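Local coordinates for protein 6-phosphogluconolactonase (Trypanosoma cruzi, PDB 6VYE) that probably hydrolyses 6-phosphogluconolactone to 6-phosphogluconate, the second step of the oxidative pentose phosphate pathway, at residues R78-D83 and D136-K141; N129-S134 and V191-P196. All blocks are in the same frame, centred on the assembly; numbering follows the deposited sequence.

Contact 1 of 2, residues R78-D83 and D136-K141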
ATOM      1  N   ARG A  78       8.703  10.935  -1.832  1.00 13.21           N
ATOM      2  CA  ARG A  78       8.455  11.095  -0.387  1.00 14.02           C
ATOM      3  C   ARG A  78       7.724   9.827   0.051  1.00 13.20           C
ATOM      4  O   ARG A  78       6.643   9.505  -0.486  1.00 11.85           O
ATOM      5  CB  ARG A  78       7.699  12.399  -0.125  1.00 14.15           C
ATOM      6  CG  ARG A  78       7.753  12.835   1.322  1.00 16.26           C
ATOM      7  CD  ARG A  78       6.741  13.963   1.571  1.00 17.57           C
ATOM      8  NE  ARG A  78       7.118  15.200   0.872  1.00 19.80           N
ATOM      9  CZ  ARG A  78       8.075  16.045   1.265  1.00 21.29           C
ATOM     10  NH1 ARG A  78       8.810  15.818   2.342  1.00 21.64           N
ATOM     11  NH2 ARG A  78       8.336  17.114   0.551  1.00 22.14           N
ATOM     12  N   PHE A  79       8.397   9.083   0.917  1.00 12.76           N
ATOM     13  CA  PHE A  79       8.037   7.715   1.318  1.00 12.79           C
ATOM     14  C   PHE A  79       7.146   7.785   2.560  1.00 12.54           C
ATOM     15  O   PHE A  79       7.615   8.216   3.636  1.00 13.62           O
ATOM     16  CB  PHE A  79       9.310   6.894   1.548  1.00 12.48           C
ATOM     17  CG  PHE A  79      10.149   6.665   0.309  1.00 13.10           C
ATOM     18  CD1 PHE A  79       9.861   5.610  -0.537  1.00 12.81           C
ATOM     19  CD2 PHE A  79      11.247   7.471   0.033  1.00 13.29           C
ATOM     20  CE1 PHE A  79      10.613   5.392  -1.680  1.00 13.02           C
ATOM     21  CE2 PHE A  79      12.010   7.255  -1.110  1.00 13.99           C
ATOM     22  CZ  PHE A  79      11.724   6.174  -1.923  1.00 13.70           C
ATOM     23  N   PHE A  80       5.922   7.311   2.401  1.00 12.79           N
ATOM     24  CA  PHE A  80       4.910   7.091   3.466  1.00 14.02           C
ATOM     25  C   PHE A  80       4.648   5.589   3.558  1.00 13.57           C
ATOM     26  O   PHE A  80       5.153   4.853   2.739  1.00 13.53           O
ATOM     27  CB  PHE A  80       3.623   7.821   3.104  1.00 13.74           C
ATOM     28  CG  PHE A  80       3.729   9.325   3.043  1.00 14.28           C
ATOM     29  CD1 PHE A  80       4.241   9.966   1.921  1.00 14.31           C
ATOM     30  CD2 PHE A  80       3.279  10.112   4.093  1.00 15.18           C
ATOM     31  CE1 PHE A  80       4.331  11.352   1.856  1.00 14.58           C
ATOM     32  CE2 PHE A  80       3.398  11.497   4.042  1.00 15.85           C
ATOM     33  CZ  PHE A  80       3.938  12.115   2.927  1.00 15.32           C
ATOM     34  N   PHE A  81       3.859   5.164   4.527  1.00 15.35           N
ATOM     35  CA  PHE A  81       3.508   3.739   4.727  1.00 16.79           C
ATOM     36  C   PHE A  81       2.006   3.585   4.583  1.00 17.73           C
ATOM     37  O   PHE A  81       1.274   4.399   5.168  1.00 19.02           O
ATOM     38  CB  PHE A  81       4.056   3.252   6.064  1.00 17.11           C
ATOM     39  CG  PHE A  81       5.556   3.208   6.054  1.00 15.70           C
ATOM     40  CD1 PHE A  81       6.222   2.049   5.686  1.00 15.30           C
ATOM     41  CD2 PHE A  81       6.282   4.367   6.279  1.00 16.40           C
ATOM     42  CE1 PHE A  81       7.605   2.029   5.636  1.00 15.25           C
ATOM     43  CE2 PHE A  81       7.667   4.354   6.175  1.00 17.29           C
ATOM     44  CZ  PHE A  81       8.323   3.175   5.876  1.00 16.13           C
ATOM     45  N   GLY A  82       1.603   2.614   3.764  1.00 16.44           N
ATOM     46  CA  GLY A  82       0.188   2.250   3.596  1.00 18.00           C
ATOM     47  C   GLY A  82      -0.337   1.624   4.871  1.00 17.71           C
ATOM     48  O   GLY A  82      -1.509   1.706   5.116  1.00 15.37           O
ATOM     49  N   ASP A  83       0.538   0.941   5.601  1.00 19.38           N
ATOM     50  CA  ASP A  83       0.252   0.414   6.949  1.00 21.52           C
ATOM     51  C   ASP A  83       1.562   0.238   7.720  1.00 20.03           C
ATOM     52  O   ASP A  83       2.686   0.251   7.118  1.00 17.03           O
ATOM     53  CB  ASP A  83      -0.565  -0.887   6.902  1.00 22.48           C
ATOM     54  CG  ASP A  83       0.179  -2.091   6.379  1.00 27.00           C
ATOM     55  OD1 ASP A  83       1.114  -1.903   5.557  1.00 32.33           O
ATOM     56  OD2 ASP A  83      -0.202  -3.221   6.787  1.00 31.10           O
ATOM     57  N   ASP A 136      -4.635   8.950  13.881  1.00 21.18           N
ATOM     58  CA  ASP A 136      -4.990  10.392  13.849  1.00 22.80           C
ATOM     59  C   ASP A 136      -3.703  11.217  13.703  1.00 19.26           C
ATOM     60  O   ASP A 136      -3.727  12.233  12.979  1.00 16.84           O
ATOM     61  CB  ASP A 136      -5.782  10.833  15.078  1.00 25.61           C
ATOM     62  CG  ASP A 136      -7.145  10.172  15.253  1.00 32.69           C
ATOM     63  OD1 ASP A 136      -7.649   9.538  14.288  1.00 34.61           O
ATOM     64  OD2 ASP A 136      -7.720  10.302  16.374  1.00 39.49           O
ATOM     65  N   ALA A 137      -2.633  10.826  14.390  1.00 19.30           N
ATOM     66  CA  ALA A 137      -1.339  11.546  14.338  1.00 18.60           C
ATOM     67  C   ALA A 137      -0.761  11.412  12.917  1.00 18.50           C
ATOM     68  O   ALA A 137      -0.325  12.441  12.378  1.00 17.72           O
ATOM     69  CB  ALA A 137      -0.392  11.031  15.390  1.00 17.88           C
ATOM     70  N   TYR A 138      -0.851  10.224  12.298  1.00 17.15           N
ATOM     71  CA  TYR A 138      -0.323  10.007  10.931  1.00 17.13           C
ATOM     72  C   TYR A 138      -1.181  10.769   9.927  1.00 17.75           C
ATOM     73  O   TYR A 138      -0.619  11.404   9.025  1.00 18.65           O
ATOM     74  CB  TYR A 138      -0.198   8.521  10.615  1.00 17.29           C
ATOM     75  CG  TYR A 138       0.765   8.212   9.506  1.00 16.32           C
ATOM     76  CD1 TYR A 138       2.071   8.649   9.571  1.00 17.77           C
ATOM     77  CD2 TYR A 138       0.397   7.427   8.432  1.00 17.71           C
ATOM     78  CE1 TYR A 138       2.983   8.349   8.575  1.00 17.65           C
ATOM     79  CE2 TYR A 138       1.299   7.114   7.426  1.00 17.76           C
ATOM     80  CZ  TYR A 138       2.591   7.587   7.492  1.00 17.41           C
ATOM     81  OH  TYR A 138       3.503   7.308   6.514  1.00 18.41           O
ATOM     82  N   GLU A 139      -2.499  10.753  10.076  1.00 19.17           N
ATOM     83  CA  GLU A 139      -3.403  11.573   9.220  1.00 20.54           C
ATOM     84  C   GLU A 139      -2.956  13.051   9.223  1.00 20.73           C
ATOM     85  O   GLU A 139      -2.872  13.660   8.110  1.00 19.23           O
ATOM     86  CB  GLU A 139      -4.859  11.434   9.660  1.00 22.13           C
ATOM     87  CG  GLU A 139      -5.843  11.971   8.631  1.00 24.69           C
ATOM     88  CD  GLU A 139      -7.209  11.276   8.569  1.00 28.79           C
ATOM     89  OE1 GLU A 139      -7.373  10.143   9.108  1.00 30.80           O
ATOM     90  OE2 GLU A 139      -8.115  11.848   7.940  1.00 31.90           O
ATOM     91  N   LYS A 140      -2.660  13.624  10.395  1.00 20.45           N
ATOM     92  CA  LYS A 140      -2.277  15.061  10.502  1.00 22.80           C
ATOM     93  C   LYS A 140      -0.937  15.265   9.775  1.00 20.00           C
ATOM     94  O   LYS A 140      -0.788  16.251   9.060  1.00 17.94           O
ATOM     95  CB  LYS A 140      -2.197  15.517  11.961  1.00 27.53           C
ATOM     96  CG  LYS A 140      -3.509  15.485  12.744  1.00 32.97           C
ATOM     97  CD  LYS A 140      -3.263  15.514  14.277  1.00 38.42           C
ATOM     98  CE  LYS A 140      -4.326  14.821  15.124  1.00 44.49           C
ATOM     99  NZ  LYS A 140      -3.736  13.943  16.176  1.00 42.68           N
ATOM    100  N   LYS A 141      -0.014  14.321   9.911  1.00 19.75           N
ATOM    101  CA  LYS A 141       1.321  14.390   9.282  1.00 21.55           C
ATOM    102  C   LYS A 141       1.132  14.393   7.756  1.00 19.84           C
ATOM    103  O   LYS A 141       1.662  15.282   7.103  1.00 18.54           O
ATOM    104  CB  LYS A 141       2.164  13.229   9.818  1.00 25.70           C
ATOM    105  CG  LYS A 141       3.667  13.395   9.667  1.00 29.54           C
ATOM    106  CD  LYS A 141       4.473  12.218  10.158  1.00 35.36           C
ATOM    107  CE  LYS A 141       4.854  12.283  11.614  1.00 39.38           C
ATOM    108  NZ  LYS A 141       5.333  10.953  12.062  1.00 44.84           N
TER

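Contact 2 of 2, residues N129-S134 and V191-P196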
ATOM      1  N   ASN A 129      -7.451   2.054  21.295  1.00 34.16           N
ATOM      2  CA  ASN A 129      -7.419   3.527  21.512  1.00 38.01           C
ATOM      3  C   ASN A 129      -6.018   4.069  21.219  1.00 34.78           C
ATOM      4  O   ASN A 129      -5.944   5.217  20.761  1.00 33.85           O
ATOM      5  CB  ASN A 129      -7.857   3.948  22.916  1.00 43.79           C
ATOM      6  CG  ASN A 129      -8.151   5.433  22.982  1.00 51.49           C
ATOM      7  OD1 ASN A 129      -9.094   5.907  22.351  1.00 60.70           O
ATOM      8  ND2 ASN A 129      -7.328   6.184  23.703  1.00 54.05           N
ATOM      9  N   ASP A 130      -4.975   3.278  21.487  1.00 32.29           N
ATOM     10  CA  ASP A 130      -3.562   3.583  21.147  1.00 32.49           C
ATOM     11  C   ASP A 130      -3.397   3.635  19.621  1.00 32.95           C
ATOM     12  O   ASP A 130      -2.787   4.591  19.120  1.00 30.08           O
ATOM     13  CB  ASP A 130      -2.600   2.516  21.671  1.00 35.35           C
ATOM     14  CG  ASP A 130      -2.564   2.418  23.189  1.00 39.76           C
ATOM     15  OD1 ASP A 130      -2.278   3.434  23.834  1.00 40.16           O
ATOM     16  OD2 ASP A 130      -2.839   1.326  23.705  1.00 40.93           O
ATOM     17  N   ALA A 131      -3.891   2.612  18.922  1.00 28.57           N
ATOM     18  CA  ALA A 131      -3.872   2.519  17.450  1.00 27.73           C
ATOM     19  C   ALA A 131      -4.604   3.734  16.868  1.00 27.23           C
ATOM     20  O   ALA A 131      -4.076   4.352  15.925  1.00 26.70           O
ATOM     21  CB  ALA A 131      -4.496   1.216  17.010  1.00 27.63           C
ATOM     22  N   VAL A 132      -5.786   4.055  17.394  1.00 23.95           N
ATOM     23  CA  VAL A 132      -6.608   5.166  16.852  1.00 24.77           C
ATOM     24  C   VAL A 132      -5.857   6.503  17.026  1.00 26.19           C
ATOM     25  O   VAL A 132      -5.910   7.320  16.094  1.00 25.62           O
ATOM     26  CB  VAL A 132      -8.018   5.175  17.471  1.00 25.41           C
ATOM     27  CG1 VAL A 132      -8.761   6.465  17.175  1.00 26.22           C
ATOM     28  CG2 VAL A 132      -8.843   3.993  17.001  1.00 24.46           C
ATOM     29  N   LYS A 133      -5.159   6.737  18.140  1.00 25.20           N
ATOM     30  CA  LYS A 133      -4.430   8.022  18.360  1.00 27.92           C
ATOM     31  C   LYS A 133      -3.230   8.094  17.404  1.00 25.92           C
ATOM     32  O   LYS A 133      -2.919   9.191  16.916  1.00 23.33           O
ATOM     33  CB  LYS A 133      -4.024   8.189  19.833  1.00 33.47           C
ATOM     34  CG  LYS A 133      -5.180   8.579  20.753  1.00 38.17           C
ATOM     35  CD  LYS A 133      -4.917   8.426  22.230  1.00 43.44           C
ATOM     36  CE  LYS A 133      -3.733   9.235  22.697  1.00 47.73           C
ATOM     37  NZ  LYS A 133      -3.598   9.146  24.167  1.00 49.88           N
ATOM     38  N   SER A 134      -2.592   6.961  17.132  1.00 24.51           N
ATOM     39  CA  SER A 134      -1.478   6.848  16.156  1.00 25.04           C
ATOM     40  C   SER A 134      -1.976   7.115  14.719  1.00 22.67           C
ATOM     41  O   SER A 134      -1.307   7.860  13.983  1.00 23.75           O
ATOM     42  CB  SER A 134      -0.821   5.517  16.305  1.00 25.27           C
ATOM     43  OG  SER A 134       0.293   5.432  15.432  1.00 31.29           O
ATOM     44  N   VAL A 191      -6.920   7.689   7.217  1.00 17.93           N
ATOM     45  CA  VAL A 191      -6.137   6.676   7.990  1.00 18.10           C
ATOM     46  C   VAL A 191      -7.041   6.091   9.084  1.00 19.52           C
ATOM     47  O   VAL A 191      -7.848   6.818   9.664  1.00 18.44           O
ATOM     48  CB  VAL A 191      -4.889   7.292   8.640  1.00 19.82           C
ATOM     49  CG1 VAL A 191      -3.936   6.202   9.111  1.00 20.01           C
ATOM     50  CG2 VAL A 191      -4.184   8.303   7.736  1.00 21.23           C
ATOM     51  N   SER A 192      -6.930   4.805   9.336  1.00 19.62           N
ATOM     52  CA  SER A 192      -7.709   4.109  10.372  1.00 21.00           C
ATOM     53  C   SER A 192      -6.856   2.970  10.934  1.00 21.48           C
ATOM     54  O   SER A 192      -5.604   3.047  10.869  1.00 19.72           O
ATOM     55  CB  SER A 192      -9.015   3.628   9.778  1.00 20.93           C
ATOM     56  OG  SER A 192      -9.878   3.183  10.801  1.00 22.10           O
ATOM     57  N   VAL A 193      -7.499   1.936  11.466  1.00 20.60           N
ATOM     58  CA  VAL A 193      -6.765   0.893  12.235  1.00 19.71           C
ATOM     59  C   VAL A 193      -7.354  -0.457  11.856  1.00 18.26           C
ATOM     60  O   VAL A 193      -8.462  -0.508  11.317  1.00 17.06           O
ATOM     61  CB  VAL A 193      -6.841   1.153  13.747  1.00 21.53           C
ATOM     62  CG1 VAL A 193      -6.234   2.489  14.131  1.00 21.24           C
ATOM     63  CG2 VAL A 193      -8.263   1.060  14.263  1.00 22.39           C
ATOM     64  N   GLY A 194      -6.603  -1.507  12.124  1.00 17.38           N
ATOM     65  CA  GLY A 194      -7.049  -2.866  11.859  1.00 18.97           C
ATOM     66  C   GLY A 194      -6.253  -3.821  12.697  1.00 20.48           C
ATOM     67  O   GLY A 194      -5.047  -3.536  12.977  1.00 21.86           O
ATOM     68  N   PHE A 195      -6.933  -4.867  13.159  1.00 21.35           N
ATOM     69  CA  PHE A 195      -6.323  -6.040  13.817  1.00 21.03           C
ATOM     70  C   PHE A 195      -6.491  -7.213  12.862  1.00 21.48           C
ATOM     71  O   PHE A 195      -7.527  -7.357  12.227  1.00 24.91           O
ATOM     72  CB  PHE A 195      -6.938  -6.217  15.215  1.00 21.83           C
ATOM     73  CG  PHE A 195      -6.142  -7.141  16.097  1.00 22.38           C
ATOM     74  CD1 PHE A 195      -5.145  -6.647  16.927  1.00 22.22           C
ATOM     75  CD2 PHE A 195      -6.329  -8.517  16.031  1.00 22.51           C
ATOM     76  CE1 PHE A 195      -4.389  -7.507  17.712  1.00 21.86           C
ATOM     77  CE2 PHE A 195      -5.573  -9.371  16.819  1.00 20.51           C
ATOM     78  CZ  PHE A 195      -4.602  -8.869  17.652  1.00 21.10           C
ATOM     79  N   PRO A 196      -5.485  -8.101  12.705  1.00 22.73           N
ATOM     80  CA  PRO A 196      -5.587  -9.174  11.729  1.00 23.84           C
ATOM     81  C   PRO A 196      -6.675 -10.176  12.124  1.00 25.92           C
ATOM     82  O   PRO A 196      -7.016 -10.287  13.305  1.00 23.39           O
ATOM     83  CB  PRO A 196      -4.181  -9.785  11.726  1.00 24.75           C
ATOM     84  CG  PRO A 196      -3.630  -9.436  13.078  1.00 24.09           C
ATOM     85  CD  PRO A 196      -4.185  -8.078  13.389  1.00 24.18           C
TER

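Contact 1 of 2, residues R78-D83 and D136-K141
Tyr138 reaches from helix 128-146 to Phe80 and Phe81 on an inner strand of the mixed sheet, a helix-on-sheet contact of the Rossmann-like alpha/beta fold. The backbones stand well apart, with Phe80 CA and Tyr138 CA 9.6 Å from each other, and the phenol spans the gap. Its first torsion makes this possible: CG lies anti to the helix backbone N (chi1 -159°), which carries the ring out to the strand. The tight part is gathered round the hydroxyl. Phe81 N donates to Tyr138 OH at 2.9 Å, and the N-H...O angle of 157° shows a moderately bent but sound bond. Tyr138 OH also lies 3.4 Å from Phe80 CA and sits at the edges of both the Phe80 and Phe81 rings, near their planes. It is hydrogen-bonded as well to Val113 O, in a loop whose backbone pairs with Phe79, so two partners grip this buried oxygen and limit the swing of the ring.

The apolar flank is thinner. Phe80 CD2 comes to 4.3 Å from Tyr138 CZ, and the two ring planes are inclined by about 63°, which rules out a parallel stack. Ile142, Leu145 and Leu146 of the same helix also pack on Phe80. Toward solvent the contact slackens: Lys141 approaches the strand without touching it and forms a weak hydrogen bond with Pro114 O, while Lys140 is exposed on the outer side of the helix. Back at the buried end, the rim of the phenol meets the strand backbone, with Tyr138 CE2 lying 3.5 Å from Phe81 O.

Contact 2 of 2, residues N129-S134 and V191-P196
Ser134 N bonds Asp130 O at 3.1 Å, a regular helical link in the turn where Ala131 and Val132 receive Val193 from the edge strand 191-194. Between the two segments themselves the evidence is of apolar contact alone. Val193 projects toward the helix, and one of its methyls does most of the touching: CG1 is anti to its own carbonyl carbon (chi1 -60°) and rests against the peptide that joins Ala131 to Val132. There Val193 CG1 lies 3.4 Å from Ala131 O, and it is 3.6 Å from Val132 N. The same methyl meets Ala131 CB at 3.6 Å, so it is held against both the backbone and the small side chain of one helical turn. The backbones are close here, Ala131 CA lying 6.2 Å from Val193 CA, with just a methyl on the helix side.

The second methyl makes a looser contact at the more exposed margin, where Val193 CG2 and Val132 CG2 are 4.1 Å apart and the two valine side chains cross at about a right angle. Ala135, one turn further along the helix, also packs on Val193, and Ala131 also touches Leu86. Polar groups nearby bond to other parts of the chain: Ser134 OG to Asp116 O, and Asp130 OD2 back to Ala127 N, just before the helix. On the sheet side, Ser192 and Gly194 pair through their backbones with Thr208 and Arg206. A helix laid by small aliphatic side chains against the antiparallel outermost strand of a mixed sheet fits the alpha/beta fold of the glucosamine-6-phosphate isomerase/6-phosphogluconolactonase family.

How the contacts relate
Helix 128-146 serves both contacts: its residues 129-134 pack in contact 2 and 136-141 in contact 1, with the contact centres about 12 Å apart. Along the chain the segments run 78-83, 129-134, 136-141, 191-196, so the two contacts cross. Their strands belong to one mixed sheet, 77-85 being internal and 191-194 outermost, with strand 206-209 between them. The helix thus packs against both an inner strand and the edge strand of the sheet, tying these parts of the fold together. The two contacts also touch directly: Glu139 OE1 lies 3.1 Å from Val191 N, a probable hydrogen bond, and Glu139 forms a salt bridge with Arg189.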